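Local coordinates for exonuclease (Laribacter hongkongensis, PDB 3SZ5) that degrades DNA as an alkaline exonuclease of the lambda-exonuclease-like PD-(D/E)XK family, here holding a 5'-phosphorylated oligothymidine in its active site, at a contact of chain A with DNA. Sequence-based numbering; all coordinates share one arbitrary frame.

Contact 1 and contact 2 are overlapping parts of one DNA-binding surface, the centres of their C-alpha atoms about 8 Å apart. Both use Glu112, Ile113 and Lys114 from strand 109-114, which runs beside the phosphate of DT2. Contact 2 adds Ser19 of the 3-10 helix 18-20, Asp102 from a loop, and Gln137 of helix 132-145, and reaches the 5'-phosphate of DT1; contact 1 continues to DT3 with helix 59-66, Glu68 and the loop residues Cys115 and Pro116. Both contacts fall on phosphates and sugars, consistent with binding that depends little on base sequence. The assembly holds three copies of the protein, each with this surface.

Contact 1: a contact of chain A with DNA. Residues 60, 64, 68, 112-116. With nucleotides of chain B.
Cys115 and DT3 make the close part of this contact: the backbone N of Cys115 donates to OP1 of the DT3 phosphate at 2.8 Å, nearly straight at 170° about the hydrogen. Immediately before it in the chain, Lys114 brings its CA to 3.5 Å from the same OP1, so the end of strand 109-114 lies against this phosphate through its main chain. Pro116 extends the contact towards the 3' side, its CA and CB both 3.6 Å from the DT3 O3'. From helix 59-66, the Ala60 carbonyl O comes to 3.4 Å from the DT3 C5', and the Gly64 CA, with no side chain between, approaches the DT2 O3'. The residues after the strand and the helix thus meet the backbone between DT2 and DT3 on adjacent sides. Around DT2 the fit is looser. The Lys114 chain turns at chi2 (-44°), then runs extended past the DT3 phosphate, its CD 3.9 Å from OP2 of DT3, to a salt bridge between NZ and OP2 of DT2, long at 3.7 Å. NZ sits closer to Glu112, part of the PD-(D/E)XK metal site, 2.7 Å from OE2, meeting it on the anti side and 34° out of the carboxylate plane. This lysine, the K of the motif, lies beside both the acidic centre and the phosphate and may help hold them together. Glu68 reaches in with an extended chain, but its OE1 stops 3.8 Å from the DT2 C5'.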
loop_
_atom_site.group_PDB
_atom_site.type_symbol
_atom_site.label_atom_id
_atom_site.label_comp_id
_atom_site.label_asym_id
_atom_site.label_seq_id
_atom_site.Cartn_x
_atom_site.Cartn_y
_atom_site.Cartn_z
ATOM N N ALA A 60 -3.874 -3.054 13.372
ATOM C CA ALA A 60 -4.081 -4.456 13.710
ATOM C C ALA A 60 -2.866 -5.065 14.445
ATOM O O ALA A 60 -3.028 -5.892 15.359
ATOM C CB ALA A 60 -4.399 -5.247 12.439
ATOM N N GLY A 64 -2.840 -6.575 18.349
ATOM C CA GLY A 64 -2.186 -7.842 18.671
ATOM C C GLY A 64 -1.194 -7.712 19.815
ATOM O O GLY A 64 -0.975 -8.647 20.603
ATOM N N GLU A 68 -2.255 -8.924 23.869
ATOM C CA GLU A 68 -1.504 -10.140 24.140
ATOM C C GLU A 68 -1.603 -10.583 25.625
ATOM O O GLU A 68 -1.998 -11.718 25.917
ATOM C CB GLU A 68 -0.060 -9.948 23.704
ATOM C CG GLU A 68 0.578 -11.181 23.155
ATOM C CD GLU A 68 2.092 -11.108 23.203
ATOM O OE1 GLU A 68 2.727 -10.972 22.117
ATOM O OE2 GLU A 68 2.627 -11.180 24.333
ATOM N N GLU A 112 1.907 -19.903 22.028
ATOM C CA GLU A 112 2.025 -18.885 20.990
ATOM C C GLU A 112 0.642 -18.293 20.828
ATOM O O GLU A 112 -0.316 -19.038 20.632
ATOM C CB GLU A 112 2.502 -19.481 19.668
ATOM C CG GLU A 112 2.558 -18.498 18.497
ATOM C CD GLU A 112 3.376 -17.218 18.798
ATOM O OE1 GLU A 112 4.396 -17.279 19.534
ATOM O OE2 GLU A 112 2.986 -16.132 18.301
ATOM N N ILE A 113 0.570 -16.959 20.927
ATOM C CA ILE A 113 -0.661 -16.160 20.984
ATOM C C ILE A 113 -0.842 -15.301 19.730
ATOM O O ILE A 113 0.084 -14.611 19.291
ATOM C CB ILE A 113 -0.605 -15.150 22.175
ATOM C CG1 ILE A 113 -0.950 -15.818 23.500
ATOM C CG2 ILE A 113 -1.593 -13.996 21.980
ATOM C CD1 ILE A 113 -0.381 -15.095 24.751
ATOM N N LYS A 114 -2.043 -15.311 19.171
ATOM C CA LYS A 114 -2.389 -14.349 18.118
ATOM C C LYS A 114 -3.608 -13.600 18.597
ATOM O O LYS A 114 -4.470 -14.163 19.256
ATOM C CB LYS A 114 -2.710 -15.019 16.760
ATOM C CG LYS A 114 -1.669 -15.997 16.194
ATOM C CD LYS A 114 -0.263 -15.467 16.331
ATOM C CE LYS A 114 0.712 -16.466 15.786
ATOM N NZ LYS A 114 2.094 -15.936 15.733
ATOM N N CYS A 115 -3.649 -12.318 18.282
ATOM C CA CYS A 115 -4.804 -11.483 18.536
ATOM C C CYS A 115 -5.052 -10.701 17.269
ATOM O O CYS A 115 -4.761 -9.513 17.222
ATOM C CB CYS A 115 -4.512 -10.522 19.678
ATOM S SG CYS A 115 -4.272 -11.324 21.247
ATOM N N PRO A 116 -5.565 -11.376 16.228
ATOM C CA PRO A 116 -5.601 -10.851 14.886
ATOM C C PRO A 116 -6.896 -10.076 14.633
ATOM O O PRO A 116 -7.666 -9.811 15.585
ATOM C CB PRO A 116 -5.631 -12.134 14.063
ATOM C CG PRO A 116 -6.565 -12.991 14.821
ATOM C CD PRO A 116 -6.296 -12.654 16.302
ATOM P P DT B 2 4.517 -12.548 17.700
ATOM O OP1 DT B 2 3.754 -13.079 18.865
ATOM O OP2 DT B 2 4.564 -13.299 16.409
ATOM O "O5'" DT B 2 4.033 -11.034 17.426
ATOM C "C5'" DT B 2 3.378 -10.243 18.436
ATOM C "C4'" DT B 2 2.686 -9.010 17.861
ATOM O "O4'" DT B 2 3.664 -7.979 17.545
ATOM C "C3'" DT B 2 1.861 -9.214 16.586
ATOM O "O3'" DT B 2 0.490 -9.501 16.907
ATOM C "C2'" DT B 2 1.967 -7.865 15.873
ATOM C "C1'" DT B 2 3.310 -7.307 16.344
ATOM N N1 DT B 2 4.413 -7.432 15.308
ATOM C C2 DT B 2 5.153 -6.306 14.977
ATOM O O2 DT B 2 4.981 -5.206 15.471
ATOM N N3 DT B 2 6.125 -6.513 14.027
ATOM C C4 DT B 2 6.433 -7.703 13.378
ATOM O O4 DT B 2 7.338 -7.735 12.547
ATOM C C5 DT B 2 5.626 -8.865 13.758
ATOM C C7 DT B 2 5.844 -10.239 13.147
ATOM C C6 DT B 2 4.668 -8.659 14.691
ATOM P P DT B 3 -0.306 -10.773 16.333
ATOM O OP1 DT B 3 -1.320 -11.149 17.352
ATOM O OP2 DT B 3 0.705 -11.758 15.882
ATOM O "O5'" DT B 3 -1.021 -10.231 15.000
ATOM C "C5'" DT B 3 -1.986 -9.160 15.002
ATOM C "C4'" DT B 3 -2.392 -8.820 13.580
ATOM O "O4'" DT B 3 -1.321 -8.057 12.953
ATOM C "C3'" DT B 3 -2.647 -10.032 12.667
ATOM O "O3'" DT B 3 -3.869 -9.874 11.903
ATOM C "C2'" DT B 3 -1.395 -10.047 11.790
ATOM C "C1'" DT B 3 -1.249 -8.541 11.626
ATOM N N1 DT B 3 -0.048 -8.111 10.826
ATOM C C2 DT B 3 -0.255 -7.252 9.749
ATOM O O2 DT B 3 -1.349 -6.803 9.436
ATOM N N3 DT B 3 0.886 -6.924 9.046
ATOM C C4 DT B 3 2.181 -7.363 9.297
ATOM O O4 DT B 3 3.112 -6.988 8.584
ATOM C C5 DT B 3 2.323 -8.270 10.438
ATOM C C7 DT B 3 3.650 -8.836 10.850
ATOM C C6 DT B 3 1.217 -8.601 11.132
#

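Contact 2: a contact of chain A with DNA. Residues 19, 102, 112-114, 137. With nucleotides of chain B.
Ser19 meets the 5'-terminal phosphate of DT1 with two donors directed at one oxygen. Its backbone N gives a hydrogen bond to OP1 at 3.1 Å (156° at the hydrogen), and its hydroxyl OG gives another to the same atom at 2.5 Å, a length not to be pressed at this resolution. With chi1 at 63°, OG lies between the backbone N and the carbonyl carbon, and this turn lets hydroxyl and amide converge on OP1. The pair probably helps to seat the 5'-phosphate.

One step towards 3', the phosphate joining DT1 to DT2 enters the PD-(D/E)XK active site. Its OP1 lies 3.4 Å from OD1 of Asp102 and 3.2 Å from OE2 of Glu112. Both acids bind magnesium in this protein, and such an approach of carboxylates to a phosphate oxygen would be expected to be eased by metal ions. The backbone N of Ile113, a residue that also binds magnesium, donates to the anti lone pair of Asp102 OD2 at 2.7 Å and helps to position that acid beside the strand.

OP2 of the same phosphate points towards Lys114 and Gln137. The Gln137 chain is extended, and its terminal amide divides its roles: NE2 comes to 3.6 Å from OP2, too long for a firm bond, while OE1 accepts from the lysine. Gln137 and Glu112 together thus hold the Lys114 NZ beside the phosphate. Lys114 NZ meets OE1 of Gln137 at 2.8 Å, in the carbonyl plane on a lone pair, with a C=O...N angle of 130°.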
loop_
_atom_site.group_PDB
_atom_site.type_symbol
_atom_site.label_atom_id
_atom_site.label_comp_id
_atom_site.label_asym_id
_atom_site.label_seq_id
_atom_site.Cartn_x
_atom_site.Cartn_y
_atom_site.Cartn_z
ATOM N N SER A 19 9.527 -16.615 13.980
ATOM C CA SER A 19 8.408 -15.982 13.273
ATOM C C SER A 19 8.734 -15.651 11.812
ATOM O O SER A 19 7.876 -15.189 11.071
ATOM C CB SER A 19 7.901 -14.743 14.018
ATOM O OG SER A 19 8.896 -13.755 14.088
ATOM N N ASP A 102 5.700 -16.965 23.282
ATOM C CA ASP A 102 4.880 -16.062 24.094
ATOM C C ASP A 102 4.774 -16.610 25.507
ATOM O O ASP A 102 4.264 -15.931 26.395
ATOM C CB ASP A 102 3.489 -15.864 23.486
ATOM C CG ASP A 102 3.525 -15.102 22.185
ATOM O OD1 ASP A 102 4.369 -14.204 22.049
ATOM O OD2 ASP A 102 2.706 -15.391 21.293
ATOM N N GLU A 112 1.907 -19.903 22.028
ATOM C CA GLU A 112 2.025 -18.885 20.990
ATOM C C GLU A 112 0.642 -18.293 20.828
ATOM O O GLU A 112 -0.316 -19.038 20.632
ATOM C CB GLU A 112 2.502 -19.481 19.668
ATOM C CG GLU A 112 2.558 -18.498 18.497
ATOM C CD GLU A 112 3.376 -17.218 18.798
ATOM O OE1 GLU A 112 4.396 -17.279 19.534
ATOM O OE2 GLU A 112 2.986 -16.132 18.301
ATOM N N ILE A 113 0.570 -16.959 20.927
ATOM C CA ILE A 113 -0.661 -16.160 20.984
ATOM C C ILE A 113 -0.842 -15.301 19.730
ATOM O O ILE A 113 0.084 -14.611 19.291
ATOM C CB ILE A 113 -0.605 -15.150 22.175
ATOM C CG1 ILE A 113 -0.950 -15.818 23.500
ATOM C CG2 ILE A 113 -1.593 -13.996 21.980
ATOM C CD1 ILE A 113 -0.381 -15.095 24.751
ATOM N N LYS A 114 -2.043 -15.311 19.171
ATOM C CA LYS A 114 -2.389 -14.349 18.118
ATOM C C LYS A 114 -3.608 -13.600 18.597
ATOM O O LYS A 114 -4.470 -14.163 19.256
ATOM C CB LYS A 114 -2.710 -15.019 16.760
ATOM C CG LYS A 114 -1.669 -15.997 16.194
ATOM C CD LYS A 114 -0.263 -15.467 16.331
ATOM C CE LYS A 114 0.712 -16.466 15.786
ATOM N NZ LYS A 114 2.094 -15.936 15.733
ATOM N N GLN A 137 6.372 -21.563 12.734
ATOM C CA GLN A 137 6.794 -20.763 13.863
ATOM C C GLN A 137 6.905 -21.618 15.114
ATOM O O GLN A 137 7.924 -21.574 15.816
ATOM C CB GLN A 137 5.819 -19.639 14.130
ATOM C CG GLN A 137 6.395 -18.639 15.083
ATOM C CD GLN A 137 5.409 -17.585 15.500
ATOM O OE1 GLN A 137 4.248 -17.570 15.059
ATOM N NE2 GLN A 137 5.867 -16.672 16.345
ATOM O OP3 DT B 1 10.510 -16.017 17.300
ATOM P P DT B 1 10.900 -14.493 17.011
ATOM O OP1 DT B 1 10.885 -14.275 15.551
ATOM O OP2 DT B 1 12.043 -14.102 17.855
ATOM O "O5'" DT B 1 9.666 -13.736 17.653
ATOM C "C5'" DT B 1 9.681 -12.344 17.862
ATOM C "C4'" DT B 1 8.313 -11.924 18.358
ATOM O "O4'" DT B 1 8.299 -10.493 18.561
ATOM C "C3'" DT B 1 7.144 -12.217 17.422
ATOM O "O3'" DT B 1 6.002 -12.346 18.250
ATOM C "C2'" DT B 1 7.115 -10.970 16.548
ATOM C "C1'" DT B 1 7.432 -9.909 17.605
ATOM N N1 DT B 1 8.109 -8.681 17.121
ATOM C C2 DT B 1 7.717 -7.457 17.655
ATOM O O2 DT B 1 6.834 -7.326 18.500
ATOM N N3 DT B 1 8.416 -6.380 17.145
ATOM C C4 DT B 1 9.438 -6.420 16.192
ATOM O O4 DT B 1 10.007 -5.411 15.794
ATOM C C5 DT B 1 9.799 -7.724 15.685
ATOM C C7 DT B 1 10.885 -7.852 14.654
ATOM C C6 DT B 1 9.125 -8.783 16.171
ATOM P P DT B 2 4.517 -12.548 17.700
ATOM O OP1 DT B 2 3.754 -13.079 18.865
ATOM O OP2 DT B 2 4.564 -13.299 16.409
ATOM O "O5'" DT B 2 4.033 -11.034 17.426
ATOM C "C5'" DT B 2 3.378 -10.243 18.436
ATOM C "C4'" DT B 2 2.686 -9.010 17.861
ATOM O "O4'" DT B 2 3.664 -7.979 17.545
ATOM C "C3'" DT B 2 1.861 -9.214 16.586
ATOM O "O3'" DT B 2 0.490 -9.501 16.907
ATOM C "C2'" DT B 2 1.967 -7.865 15.873
ATOM C "C1'" DT B 2 3.310 -7.307 16.344
ATOM N N1 DT B 2 4.413 -7.432 15.308
ATOM C C2 DT B 2 5.153 -6.306 14.977
ATOM O O2 DT B 2 4.981 -5.206 15.471
ATOM N N3 DT B 2 6.125 -6.513 14.027
ATOM C C4 DT B 2 6.433 -7.703 13.378
ATOM O O4 DT B 2 7.338 -7.735 12.547
ATOM C C5 DT B 2 5.626 -8.865 13.758
ATOM C C7 DT B 2 5.844 -10.239 13.147
ATOM C C6 DT B 2 4.668 -8.659 14.691
#